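Local coordinates for protein amidohydrolase (Xanthomonas campestris pv. campestris, PDB 4DZH) that probably deaminates adenosine-type nucleosides such as 5'-methylthioadenosine, as a zinc-dependent amidohydrolase built on a TIM barrel, at residues A[73-78]-A[354-359]; A[311-316]-A[327-332]; A[209-214]-A[252-257]. All coordinates share one frame; numbering follows the deposited sequence.

Contact 1 of 3, residues A[73-78]-A[354-359]; sequences PGLVNA and RAATLG
Two peptide groups meet nearly head-on: Val-76 N donates to Ala-356 O at 2.8 Å, its C=O...N angle of 171° putting the donor almost straight beyond the carbonyl. Water 1 bridges Val-76 O and Ala-355 O, 2.8 Å from each. The guanidinium of Arg-354, paired with Glu-27 and well away from strand 75-78, has Leu-358 CD2 3.5 Å above one face, offset toward its rim.

The helix widens into a pi-type turn, Gly-359 N reaching back five residues to Arg-354 O at 2.8 Å. Thr-357, in this turn, has OG1 between its backbone N and carbonyl carbon (chi1 49°), where the hydroxyl bonds to Leu-353 O. Its CG2 lies 3.6 Å from Gly-74 O and 3.8 Å from Leu-75 CD2. The same leucine methyl also meets Ala-356 CB, whose small size suits the close approach, while Val-76 CG2 rests against Thr-357 O.

Helix 354-359 crosses strand 75-78 at 89°, with axes 6.0 Å apart. It lies across the backbone of strand 69-80 near strand 310-313, where Ala-355 touches Ile-313, at the closure of a TIM barrel. That strand carries His-79 and leads into His-81, the His-X-His pair of amidohydrolases.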
ATOM      1  N   PRO A  73       6.544  17.751   7.558  1.00 18.30           N
ATOM      2  CA  PRO A  73       6.321  17.426   8.979  1.00 17.44           C
ATOM      3  C   PRO A  73       6.209  15.920   9.153  1.00 16.59           C
ATOM      4  O   PRO A  73       5.789  15.235   8.208  1.00 19.51           O
ATOM      5  CB  PRO A  73       4.956  18.055   9.277  1.00 19.88           C
ATOM      6  CG  PRO A  73       4.731  19.114   8.191  1.00 19.15           C
ATOM      7  CD  PRO A  73       5.385  18.458   6.967  1.00 20.52           C
ATOM      8  N   GLY A  74       6.581  15.445  10.347  1.00 17.50           N
ATOM      9  CA  GLY A  74       6.368  14.036  10.641  1.00 17.72           C
ATOM     10  C   GLY A  74       4.912  13.662  10.468  1.00 19.26           C
ATOM     11  O   GLY A  74       3.984  14.436  10.704  1.00 18.58           O
ATOM     12  N   LEU A  75       4.682  12.456  10.002  1.00 16.22           N
ATOM     13  CA  LEU A  75       3.335  11.931   9.945  1.00 13.00           C
ATOM     14  C   LEU A  75       2.810  11.637  11.334  1.00 14.40           C
ATOM     15  O   LEU A  75       3.527  11.203  12.252  1.00 17.10           O
ATOM     16  CB  LEU A  75       3.317  10.670   9.104  1.00 11.88           C
ATOM     17  CG  LEU A  75       3.837  10.874   7.669  1.00 13.80           C
ATOM     18  CD1 LEU A  75       3.829   9.564   6.888  1.00 17.23           C
ATOM     19  CD2 LEU A  75       3.127  12.033   6.880  1.00 14.43           C
ATOM     20  N   VAL A  76       1.516  11.875  11.502  1.00 16.66           N
ATOM     21  CA  VAL A  76       0.846  11.694  12.778  1.00 15.06           C
ATOM     22  C   VAL A  76      -0.130  10.544  12.644  1.00 15.08           C
ATOM     23  O   VAL A  76      -1.125  10.623  11.873  1.00 15.70           O
ATOM     24  CB  VAL A  76       0.129  13.004  13.184  1.00 15.83           C
ATOM     25  CG1 VAL A  76      -0.691  12.790  14.468  1.00 15.34           C
ATOM     26  CG2 VAL A  76       1.143  14.148  13.370  1.00 16.93           C
ATOM     27  N   ASN A  77       0.212   9.421  13.287  1.00 11.96           N
ATOM     28  CA  ASN A  77      -0.612   8.237  13.212  1.00 13.16           C
ATOM     29  C   ASN A  77      -1.647   8.354  14.315  1.00 13.44           C
ATOM     30  O   ASN A  77      -1.351   8.127  15.480  1.00 13.06           O
ATOM     31  CB  ASN A  77       0.274   6.979  13.408  1.00 13.45           C
ATOM     32  CG  ASN A  77      -0.495   5.665  13.204  1.00 15.25           C
ATOM     33  OD1 ASN A  77      -1.747   5.586  13.376  1.00 13.16           O
ATOM     34  ND2 ASN A  77       0.241   4.587  12.890  1.00 15.13           N
ATOM     35  N   ALA A  78      -2.860   8.724  13.931  1.00 13.92           N
ATOM     36  CA  ALA A  78      -3.845   9.181  14.911  1.00 16.06           C
ATOM     37  C   ALA A  78      -4.679   8.065  15.530  1.00 14.74           C
ATOM     38  O   ALA A  78      -5.697   8.363  16.209  1.00 15.39           O
ATOM     39  CB  ALA A  78      -4.758  10.261  14.235  1.00 17.35           C
ATOM     40  N   ARG A 354      -2.414  16.642   4.174  1.00 18.12           N
ATOM     41  CA  ARG A 354      -2.847  17.531   5.260  1.00 19.28           C
ATOM     42  C   ARG A 354      -3.432  16.725   6.424  1.00 17.96           C
ATOM     43  O   ARG A 354      -3.070  16.953   7.573  1.00 18.40           O
ATOM     44  CB  ARG A 354      -3.870  18.538   4.730  1.00 20.01           C
ATOM     45  CG  ARG A 354      -4.280  19.634   5.762  1.00 24.82           C
ATOM     46  CD  ARG A 354      -5.046  20.741   5.052  1.00 22.78           C
ATOM     47  NE  ARG A 354      -5.529  21.839   5.932  1.00 24.45           N
ATOM     48  CZ  ARG A 354      -4.792  22.916   6.207  1.00 27.17           C
ATOM     49  NH1 ARG A 354      -3.551  22.983   5.731  1.00 28.06           N
ATOM     50  NH2 ARG A 354      -5.291  23.938   6.966  1.00 25.59           N
ATOM     51  N   ALA A 355      -4.323  15.782   6.116  1.00 17.77           N
ATOM     52  CA  ALA A 355      -4.919  14.906   7.117  1.00 19.44           C
ATOM     53  C   ALA A 355      -3.848  14.131   7.891  1.00 17.37           C
ATOM     54  O   ALA A 355      -3.913  14.003   9.128  1.00 16.22           O
ATOM     55  CB  ALA A 355      -5.935  13.988   6.497  1.00 20.02           C
ATOM     56  N   ALA A 356      -2.858  13.604   7.158  1.00 17.35           N
ATOM     57  CA  ALA A 356      -1.782  12.825   7.760  1.00 16.66           C
ATOM     58  C   ALA A 356      -0.843  13.607   8.685  1.00 15.13           C
ATOM     59  O   ALA A 356      -0.055  13.001   9.450  1.00 16.72           O
ATOM     60  CB  ALA A 356      -0.949  12.164   6.648  1.00 14.02           C
ATOM     61  N   THR A 357      -0.899  14.951   8.642  1.00 16.98           N
ATOM     62  CA  THR A 357       0.029  15.748   9.432  1.00 15.38           C
ATOM     63  C   THR A 357      -0.774  16.687  10.320  1.00 18.13           C
ATOM     64  O   THR A 357      -1.035  16.357  11.472  1.00 20.00           O
ATOM     65  CB  THR A 357       1.001  16.554   8.534  1.00 15.93           C
ATOM     66  OG1 THR A 357       0.256  17.256   7.508  1.00 16.66           O
ATOM     67  CG2 THR A 357       2.022  15.571   7.903  1.00 15.94           C
ATOM     68  N   LEU A 358      -1.185  17.816   9.750  1.00 20.49           N
ATOM     69  CA  LEU A 358      -1.934  18.839  10.484  1.00 21.25           C
ATOM     70  C   LEU A 358      -3.291  18.324  10.969  1.00 20.97           C
ATOM     71  O   LEU A 358      -3.712  18.689  12.087  1.00 19.39           O
ATOM     72  CB  LEU A 358      -2.135  20.071   9.607  1.00 17.65           C
ATOM     73  CG  LEU A 358      -2.711  21.274  10.371  1.00 20.16           C
ATOM     74  CD1 LEU A 358      -1.794  21.700  11.515  1.00 22.37           C
ATOM     75  CD2 LEU A 358      -2.956  22.365   9.365  1.00 22.65           C
ATOM     76  N   GLY A 359      -3.999  17.488  10.186  1.00 18.87           N
ATOM     77  CA  GLY A 359      -5.271  16.928  10.654  1.00 20.64           C
ATOM     78  C   GLY A 359      -5.079  16.071  11.912  1.00 21.46           C
ATOM     79  O   GLY A 359      -5.810  16.158  12.916  1.00 17.98           O
TER
HETATM   80  O   HOH W   1      -3.428  11.946  11.000  1.00 15.73           O

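Contact 2 of 3, residues A[311-316]-A[327-332]; sequences LAIGTD and FSENRT. With ZN (zinc ion), chain E; ZN (zinc ion), chain F.
Glu-329 bends its chain over the end of the 311-313 strand, with CG 3.6 Å from Ile-313 CG2 and 3.4 Å from Gly-314 O. With CG anti to its own N (chi1 -156°) and a bend at chi2, the glutamate runs past Ile-313 in the opposite direction and brings OE2 to 3.7 Å from Thr-315 CG2. Ile-313 CG2 meets Asn-330 OD1 as well, and Ile-313 CD1 lies 3.5 Å from that same oxygen. Asn-77 OD1 packs against Gly-314 CA, where the lack of a side chain leaves room.

The carboxylate is held from outside the pair. Glu-329 OE1 accepts from Glu-289 N and, at 2.6 Å, from water 2. This water also reaches Thr-315 O weakly. OE2 accepts from Asn-321 ND2. Glu-289 and Asn-321, with Asp-323, bind the magnesium ion, so Glu-329 is a second-shell residue of that site.

Thr-315 OG1 donates to Asp-316 O at 3.0 Å, in the carbonyl plane on a lone pair. This bond and the one from Asn-77 ND2 to OG1 help hold the loop that presents Asp-316. Asp-316 OD1 bridges both zinc ions, 2.4 Å from that of chain E, which His-79, His-81 and His-228 also bind. Asp-316 OD2, bonded to Ser-290 OG, completes a bidentate grip on the zinc ion of chain F at 2.0 Å, and water 3 bridges the pair. Two N-H donors and a water would probably favour an ionised Glu-329, although the close Gly-314 carbonyl weighs against it; the carboxylate probably helps fix the magnesium ligands.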
ATOM      1  N   LEU A 311     -10.268  15.824   9.821  1.00 24.50           N
ATOM      2  CA  LEU A 311     -10.026  14.411   9.486  1.00 21.52           C
ATOM      3  C   LEU A 311      -8.553  14.063   9.694  1.00 19.91           C
ATOM      4  O   LEU A 311      -7.658  14.772   9.219  1.00 21.71           O
ATOM      5  CB  LEU A 311     -10.415  14.107   8.038  1.00 19.16           C
ATOM      6  CG  LEU A 311     -10.465  12.656   7.535  1.00 24.49           C
ATOM      7  CD1 LEU A 311     -11.593  11.878   8.198  1.00 31.22           C
ATOM      8  CD2 LEU A 311     -10.585  12.564   6.056  1.00 26.78           C
ATOM      9  N   ALA A 312      -8.324  12.969  10.426  1.00 17.47           N
ATOM     10  CA  ALA A 312      -6.979  12.405  10.595  1.00 15.22           C
ATOM     11  C   ALA A 312      -6.930  10.975  10.087  1.00 14.98           C
ATOM     12  O   ALA A 312      -7.949  10.367   9.730  1.00 18.42           O
ATOM     13  CB  ALA A 312      -6.620  12.461  12.074  1.00 16.66           C
ATOM     14  N   ILE A 313      -5.708  10.407  10.055  1.00 15.41           N
ATOM     15  CA  ILE A 313      -5.487   9.082   9.513  1.00 15.09           C
ATOM     16  C   ILE A 313      -4.707   8.278  10.551  1.00 13.76           C
ATOM     17  O   ILE A 313      -3.805   8.802  11.208  1.00 14.84           O
ATOM     18  CB  ILE A 313      -4.709   9.170   8.169  1.00 14.59           C
ATOM     19  CG1 ILE A 313      -5.581   9.848   7.108  1.00 18.44           C
ATOM     20  CG2 ILE A 313      -4.278   7.754   7.669  1.00 13.46           C
ATOM     21  CD1 ILE A 313      -4.869  10.162   5.800  1.00 19.83           C
ATOM     22  N   GLY A 314      -5.119   7.031  10.731  1.00 14.27           N
ATOM     23  CA  GLY A 314      -4.432   6.133  11.649  1.00 14.99           C
ATOM     24  C   GLY A 314      -4.360   4.720  11.050  1.00 13.52           C
ATOM     25  O   GLY A 314      -5.084   4.362  10.094  1.00 13.87           O
ATOM     26  N   THR A 315      -3.525   3.869  11.623  1.00 14.02           N
ATOM     27  CA  THR A 315      -3.299   2.529  11.083  1.00 12.87           C
ATOM     28  C   THR A 315      -4.085   1.435  11.844  1.00 12.88           C
ATOM     29  O   THR A 315      -4.247   0.334  11.301  1.00 13.87           O
ATOM     30  CB  THR A 315      -1.781   2.125  11.060  1.00 13.35           C
ATOM     31  OG1 THR A 315      -1.253   2.211  12.399  1.00 13.05           O
ATOM     32  CG2 THR A 315      -0.952   3.032  10.098  1.00 13.16           C
ATOM     33  N   ASP A 316      -4.486   1.705  13.097  1.00 14.14           N
ATOM     34  CA  ASP A 316      -4.979   0.668  14.013  1.00 12.43           C
ATOM     35  C   ASP A 316      -3.807  -0.254  14.304  1.00 15.83           C
ATOM     36  O   ASP A 316      -2.639   0.137  14.079  1.00 17.02           O
ATOM     37  CB  ASP A 316      -6.213  -0.078  13.405  1.00 10.37           C
ATOM     38  CG  ASP A 316      -7.236  -0.559  14.455  1.00 16.33           C
ATOM     39  OD1 ASP A 316      -7.235  -0.215  15.662  1.00 19.39           O
ATOM     40  OD2 ASP A 316      -8.135  -1.267  13.943  1.00 15.80           O
ATOM     41  N   PHE A 327       2.609   5.839   4.963  1.00 11.28           N
ATOM     42  CA  PHE A 327       2.621   6.186   3.537  1.00 13.47           C
ATOM     43  C   PHE A 327       1.558   5.368   2.815  1.00 14.56           C
ATOM     44  O   PHE A 327       0.801   5.892   2.000  1.00 13.93           O
ATOM     45  CB  PHE A 327       4.003   5.921   2.911  1.00 12.69           C
ATOM     46  CG  PHE A 327       4.998   7.029   3.150  1.00 12.44           C
ATOM     47  CD1 PHE A 327       5.600   7.193   4.392  1.00 14.83           C
ATOM     48  CD2 PHE A 327       5.333   7.889   2.115  1.00 19.19           C
ATOM     49  CE1 PHE A 327       6.500   8.222   4.620  1.00 16.52           C
ATOM     50  CE2 PHE A 327       6.254   8.931   2.331  1.00 19.29           C
ATOM     51  CZ  PHE A 327       6.827   9.087   3.558  1.00 17.61           C
ATOM     52  N   SER A 328       1.495   4.079   3.129  1.00 11.45           N
ATOM     53  CA  SER A 328       0.458   3.215   2.593  1.00 13.88           C
ATOM     54  C   SER A 328      -0.922   3.609   3.047  1.00 14.24           C
ATOM     55  O   SER A 328      -1.835   3.643   2.230  1.00 13.25           O
ATOM     56  CB  SER A 328       0.704   1.767   2.975  1.00 15.66           C
ATOM     57  OG  SER A 328      -0.291   0.912   2.398  1.00 13.77           O
ATOM     58  N   GLU A 329      -1.077   3.859   4.346  1.00 13.95           N
ATOM     59  CA  GLU A 329      -2.386   4.232   4.875  1.00 10.56           C
ATOM     60  C   GLU A 329      -2.941   5.480   4.139  1.00 15.05           C
ATOM     61  O   GLU A 329      -4.162   5.541   3.798  1.00 15.34           O
ATOM     62  CB  GLU A 329      -2.285   4.505   6.374  1.00 10.28           C
ATOM     63  CG  GLU A 329      -3.657   4.298   7.013  1.00 11.75           C
ATOM     64  CD  GLU A 329      -4.026   2.864   7.166  1.00 16.45           C
ATOM     65  OE1 GLU A 329      -5.263   2.582   7.206  1.00 18.01           O
ATOM     66  OE2 GLU A 329      -3.137   2.000   7.281  1.00 15.38           O
ATOM     67  N   ASN A 330      -2.059   6.452   3.881  1.00 14.57           N
ATOM     68  CA  ASN A 330      -2.445   7.676   3.188  1.00 13.95           C
ATOM     69  C   ASN A 330      -2.893   7.366   1.792  1.00 13.19           C
ATOM     70  O   ASN A 330      -3.935   7.868   1.335  1.00 14.43           O
ATOM     71  CB  ASN A 330      -1.285   8.674   3.082  1.00 16.87           C
ATOM     72  CG  ASN A 330      -0.844   9.246   4.435  1.00 16.62           C
ATOM     73  OD1 ASN A 330      -1.564   9.197   5.432  1.00 14.96           O
ATOM     74  ND2 ASN A 330       0.345   9.852   4.439  1.00 16.78           N
ATOM     75  N   ARG A 331      -2.103   6.560   1.054  1.00 10.62           N
ATOM     76  CA  ARG A 331      -2.500   6.178  -0.299  1.00 12.18           C
ATOM     77  C   ARG A 331      -3.853   5.442  -0.295  1.00 13.18           C
ATOM     78  O   ARG A 331      -4.718   5.744  -1.121  1.00 15.22           O
ATOM     79  CB  ARG A 331      -1.443   5.305  -0.954  1.00 13.76           C
ATOM     80  CG  ARG A 331      -1.843   4.900  -2.373  1.00 12.97           C
ATOM     81  CD  ARG A 331      -1.894   3.359  -2.593  1.00 15.67           C
ATOM     82  NE  ARG A 331      -0.572   2.847  -2.247  1.00 17.83           N
ATOM     83  CZ  ARG A 331      -0.319   2.098  -1.169  1.00 19.44           C
ATOM     84  NH1 ARG A 331       0.933   1.775  -0.880  1.00 20.59           N
ATOM     85  NH2 ARG A 331      -1.298   1.671  -0.346  1.00 17.28           N
ATOM     86  N   THR A 332      -4.036   4.511   0.645  1.00 13.33           N
ATOM     87  CA  THR A 332      -5.303   3.769   0.696  1.00 13.75           C
ATOM     88  C   THR A 332      -6.466   4.734   0.974  1.00 16.09           C
ATOM     89  O   THR A 332      -7.532   4.644   0.311  1.00 16.33           O
ATOM     90  CB  THR A 332      -5.223   2.695   1.769  1.00 15.69           C
ATOM     91  OG1 THR A 332      -4.136   1.793   1.451  1.00 13.78           O
ATOM     92  CG2 THR A 332      -6.506   1.886   1.777  1.00 14.38           C
TER
HETATM   93 ZN    ZN E 504      -8.536   0.530  17.475  1.00 17.64          ZN
HETATM   94 ZN    ZN F 505      -9.169  -1.931  15.468  0.80 17.87          ZN
HETATM   95  O   HOH W   2      -6.112   1.120   9.217  1.00 16.13           O
HETATM   96  O   HOH W   3      -9.896  -0.474  16.364  1.00 18.19           O
HETATM   97  O   HOH W   4     -10.997  -2.892  14.920  0.80 16.23           O

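Contact 3 of 3, residues A[209-214]-A[252-257]; sequences ANFERV and DRLGLV
Phe-211 leaves its helix with CB 3.8 Å from Leu-254 CD1. At the same carbon, Phe-211 CB, a second methyl arrives, Leu-256 CD1, at 4.1 Å. Beyond it both leucines come obliquely to the same side of the ring: Phe-211 CD2 lies 3.9 Å from Leu-254 CD1, and Phe-211 CD1 lies 3.9 Å from Leu-256 CD2. The side chain also packs on Arg-250 and Leu-251 of the partner helix and on Leu-227 of strand 225-229. A large flat apolar ring suits this place because several chain elements converge on it.

Leu-256 runs across Phe-211 at about a right angle; its CD2 also touches Val-214 CG1 at 4.0 Å, nearly a turn farther along the helix. Leu-256 is modelled in two conformers, so these contacts describe one of them. Its own backbone follows Gly-255, which ends helix 247-254 in a Schellman motif with phi of 83°, a conformation that glycine accepts readily.

On the Glu-212 side the contact turns polar. Water 5 lies 2.7 Å from Leu-254 O and near Glu-212 OE1, though the latter separation is too short to be taken literally. Glu-212 also makes a salt bridge with Arg-215.

Phenylalanine, valine and leucine, with Leu-256 just past the second helix, seal the seam between helices 208-221 and 247-254, neighbours in the outer layer of a TIM barrel with helix 233-243 between them in the chain.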
ATOM      1  N   ALA A 209     -22.715   5.234  33.179  1.00 27.87           N
ATOM      2  CA  ALA A 209     -22.064   5.825  34.343  1.00 30.96           C
ATOM      3  C   ALA A 209     -20.573   6.081  34.107  1.00 29.88           C
ATOM      4  O   ALA A 209     -20.063   7.124  34.491  1.00 30.24           O
ATOM      5  CB  ALA A 209     -22.278   4.936  35.555  1.00 29.77           C
ATOM      6  N   ASN A 210     -19.895   5.125  33.473  1.00 31.01           N
ATOM      7  CA  ASN A 210     -18.495   5.305  33.109  1.00 27.42           C
ATOM      8  C   ASN A 210     -18.312   6.418  32.073  1.00 27.89           C
ATOM      9  O   ASN A 210     -17.339   7.178  32.135  1.00 26.24           O
ATOM     10  CB  ASN A 210     -17.887   3.988  32.626  1.00 27.99           C
ATOM     11  CG  ASN A 210     -17.520   3.078  33.789  1.00 31.59           C
ATOM     12  OD1 ASN A 210     -17.335   3.551  34.913  1.00 34.47           O
ATOM     13  ND2 ASN A 210     -17.402   1.784  33.525  1.00 30.97           N
ATOM     14  N   PHE A 211     -19.264   6.537  31.142  1.00 28.38           N
ATOM     15  CA  PHE A 211     -19.192   7.593  30.125  1.00 24.53           C
ATOM     16  C   PHE A 211     -19.408   8.941  30.800  1.00 26.61           C
ATOM     17  O   PHE A 211     -18.761   9.946  30.469  1.00 26.43           O
ATOM     18  CB  PHE A 211     -20.229   7.377  28.996  1.00 23.69           C
ATOM     19  CG  PHE A 211     -19.666   6.675  27.798  1.00 26.66           C
ATOM     20  CD1 PHE A 211     -18.456   7.076  27.210  1.00 25.44           C
ATOM     21  CD2 PHE A 211     -20.334   5.600  27.262  1.00 28.24           C
ATOM     22  CE1 PHE A 211     -17.961   6.406  26.101  1.00 22.56           C
ATOM     23  CE2 PHE A 211     -19.853   4.936  26.169  1.00 26.48           C
ATOM     24  CZ  PHE A 211     -18.656   5.346  25.573  1.00 25.26           C
ATOM     25  N   GLU A 212     -20.315   8.979  31.775  1.00 25.10           N
ATOM     26  CA  GLU A 212     -20.550  10.208  32.495  1.00 30.68           C
ATOM     27  C   GLU A 212     -19.283  10.636  33.244  1.00 29.28           C
ATOM     28  O   GLU A 212     -18.944  11.823  33.303  1.00 30.95           O
ATOM     29  CB  GLU A 212     -21.697  10.013  33.487  1.00 33.66           C
ATOM     30  CG  GLU A 212     -21.770  11.066  34.603  1.00 38.58           C
ATOM     31  CD  GLU A 212     -21.814  12.515  34.098  1.00 37.72           C
ATOM     32  OE1 GLU A 212     -22.031  12.765  32.895  1.00 40.13           O
ATOM     33  OE2 GLU A 212     -21.610  13.414  34.927  1.00 39.29           O
ATOM     34  N   ARG A 213     -18.576   9.660  33.806  1.00 26.20           N
ATOM     35  CA  ARG A 213     -17.390   9.954  34.588  1.00 25.88           C
ATOM     36  C   ARG A 213     -16.261  10.456  33.671  1.00 27.89           C
ATOM     37  O   ARG A 213     -15.491  11.368  34.031  1.00 27.44           O
ATOM     38  CB  ARG A 213     -16.976   8.710  35.365  1.00 29.21           C
ATOM     39  CG  ARG A 213     -15.951   8.939  36.462  1.00 28.84           C
ATOM     40  CD  ARG A 213     -15.927   7.753  37.455  1.00 27.67           C
ATOM     41  NE  ARG A 213     -14.873   7.850  38.480  1.00 28.71           N
ATOM     42  CZ  ARG A 213     -14.576   6.857  39.321  1.00 30.02           C
ATOM     43  NH1 ARG A 213     -15.236   5.702  39.265  1.00 34.90           N
ATOM     44  NH2 ARG A 213     -13.620   7.006  40.218  1.00 32.04           N
ATOM     45  N   VAL A 214     -16.165   9.880  32.476  1.00 25.95           N
ATOM     46  CA  VAL A 214     -15.198  10.370  31.508  1.00 25.10           C
ATOM     47  C   VAL A 214     -15.530  11.817  31.106  1.00 25.99           C
ATOM     48  O   VAL A 214     -14.640  12.659  30.972  1.00 27.63           O
ATOM     49  CB  VAL A 214     -15.215   9.482  30.261  1.00 23.95           C
ATOM     50  CG1 VAL A 214     -14.553  10.186  29.037  1.00 23.26           C
ATOM     51  CG2 VAL A 214     -14.542   8.163  30.566  1.00 25.13           C
ATOM     52  N   ASP A 252     -24.275  11.590  22.304  1.00 29.90           N
ATOM     53  CA  ASP A 252     -24.729  12.983  22.281  1.00 31.01           C
ATOM     54  C   ASP A 252     -25.528  13.302  23.558  1.00 33.28           C
ATOM     55  O   ASP A 252     -25.290  14.311  24.207  1.00 32.84           O
ATOM     56  CB  ASP A 252     -25.549  13.257  21.014  1.00 35.00           C
ATOM     57  CG  ASP A 252     -25.986  14.722  20.887  1.00 39.37           C
ATOM     58  OD1 ASP A 252     -25.507  15.547  21.682  1.00 44.32           O
ATOM     59  OD2 ASP A 252     -26.789  15.053  19.977  1.00 42.55           O
ATOM     60  N   ARG A 253     -26.452  12.419  23.926  1.00 31.99           N
ATOM     61  CA  ARG A 253     -27.228  12.621  25.139  1.00 36.76           C
ATOM     62  C   ARG A 253     -26.343  12.500  26.393  1.00 37.51           C
ATOM     63  O   ARG A 253     -26.598  13.156  27.396  1.00 38.74           O
ATOM     64  CB  ARG A 253     -28.432  11.667  25.183  1.00 41.82           C
ATOM     65  CG  ARG A 253     -28.133  10.269  25.726  1.00 46.33           C
ATOM     66  CD  ARG A 253     -29.376   9.511  26.231  1.00 49.13           C
ATOM     67  NE  ARG A 253     -29.172   8.070  26.078  1.00 49.01           N
ATOM     68  CZ  ARG A 253     -28.571   7.287  26.976  1.00 47.99           C
ATOM     69  NH1 ARG A 253     -28.129   7.788  28.126  1.00 48.63           N
ATOM     70  NH2 ARG A 253     -28.422   5.987  26.719  1.00 46.61           N
ATOM     71  N   LEU A 254     -25.280  11.691  26.329  1.00 33.98           N
ATOM     72  CA  LEU A 254     -24.341  11.574  27.443  1.00 32.95           C
ATOM     73  C   LEU A 254     -23.389  12.776  27.545  1.00 34.12           C
ATOM     74  O   LEU A 254     -22.653  12.908  28.524  1.00 36.18           O
ATOM     75  CB  LEU A 254     -23.527  10.262  27.358  1.00 32.70           C
ATOM     76  CG  LEU A 254     -24.353   8.984  27.573  1.00 32.87           C
ATOM     77  CD1 LEU A 254     -23.575   7.746  27.185  1.00 30.92           C
ATOM     78  CD2 LEU A 254     -24.827   8.917  29.050  1.00 39.09           C
ATOM     79  N   GLY A 255     -23.415  13.647  26.537  1.00 33.86           N
ATOM     80  CA  GLY A 255     -22.572  14.830  26.512  1.00 33.44           C
ATOM     81  C   GLY A 255     -21.155  14.601  26.010  1.00 32.93           C
ATOM     82  O   GLY A 255     -20.235  15.337  26.368  1.00 34.52           O
ATOM     83  N   LEU A 256     -20.971  13.582  25.179  0.56 33.90           N
ATOM     84  CA  LEU A 256     -19.623  13.258  24.699  0.56 31.53           C
ATOM     85  C   LEU A 256     -19.295  13.684  23.279  0.56 32.36           C
ATOM     86  O   LEU A 256     -18.160  13.493  22.828  0.56 29.39           O
ATOM     87  CB  LEU A 256     -19.319  11.779  24.891  0.56 32.37           C
ATOM     88  CG  LEU A 256     -18.808  11.604  26.321  0.56 35.10           C
ATOM     89  CD1 LEU A 256     -19.875  11.019  27.230  0.56 37.42           C
ATOM     90  CD2 LEU A 256     -17.514  10.802  26.359  0.56 35.71           C
ATOM     91  N   VAL A 257     -20.260  14.265  22.580  1.00 32.82           N
ATOM     92  CA  VAL A 257     -20.018  14.753  21.231  1.00 32.21           C
ATOM     93  C   VAL A 257     -19.693  16.258  21.270  1.00 36.34           C
ATOM     94  O   VAL A 257     -20.593  17.093  21.363  1.00 37.81           O
ATOM     95  CB  VAL A 257     -21.234  14.471  20.345  1.00 32.84           C
ATOM     96  CG1 VAL A 257     -21.001  14.891  18.886  1.00 34.56           C
ATOM     97  CG2 VAL A 257     -21.598  12.996  20.421  1.00 34.83           C
TER
HETATM   98  O   HOH W   5     -23.276  12.050  30.954  1.00 35.31           O

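How the contacts relate
Along the chain the order is 73-78, 209-214, 252-257, 311-316, 327-332 and 354-359, so contact 1 spans the other two and contact 3 closes before contact 2 opens. Contacts 1 and 2 are 9 Å apart by their centres and touch: Ala-78 N lies 2.9 Å from Ile-313 O, joining strands 69-80 and 310-313, the first and last of the barrel. Helices 326-341 and 349-363, consecutive in the chain, meet where Ala-356 CB packs on Asn-330 OD1. Contact 3 stands about 28 Å from both, centre to centre, in the helical layer at a distance from the barrel closure, while contact 2 holds the zinc ligand Asp-316 and contact 1 lies lower on the strand leading to His-79.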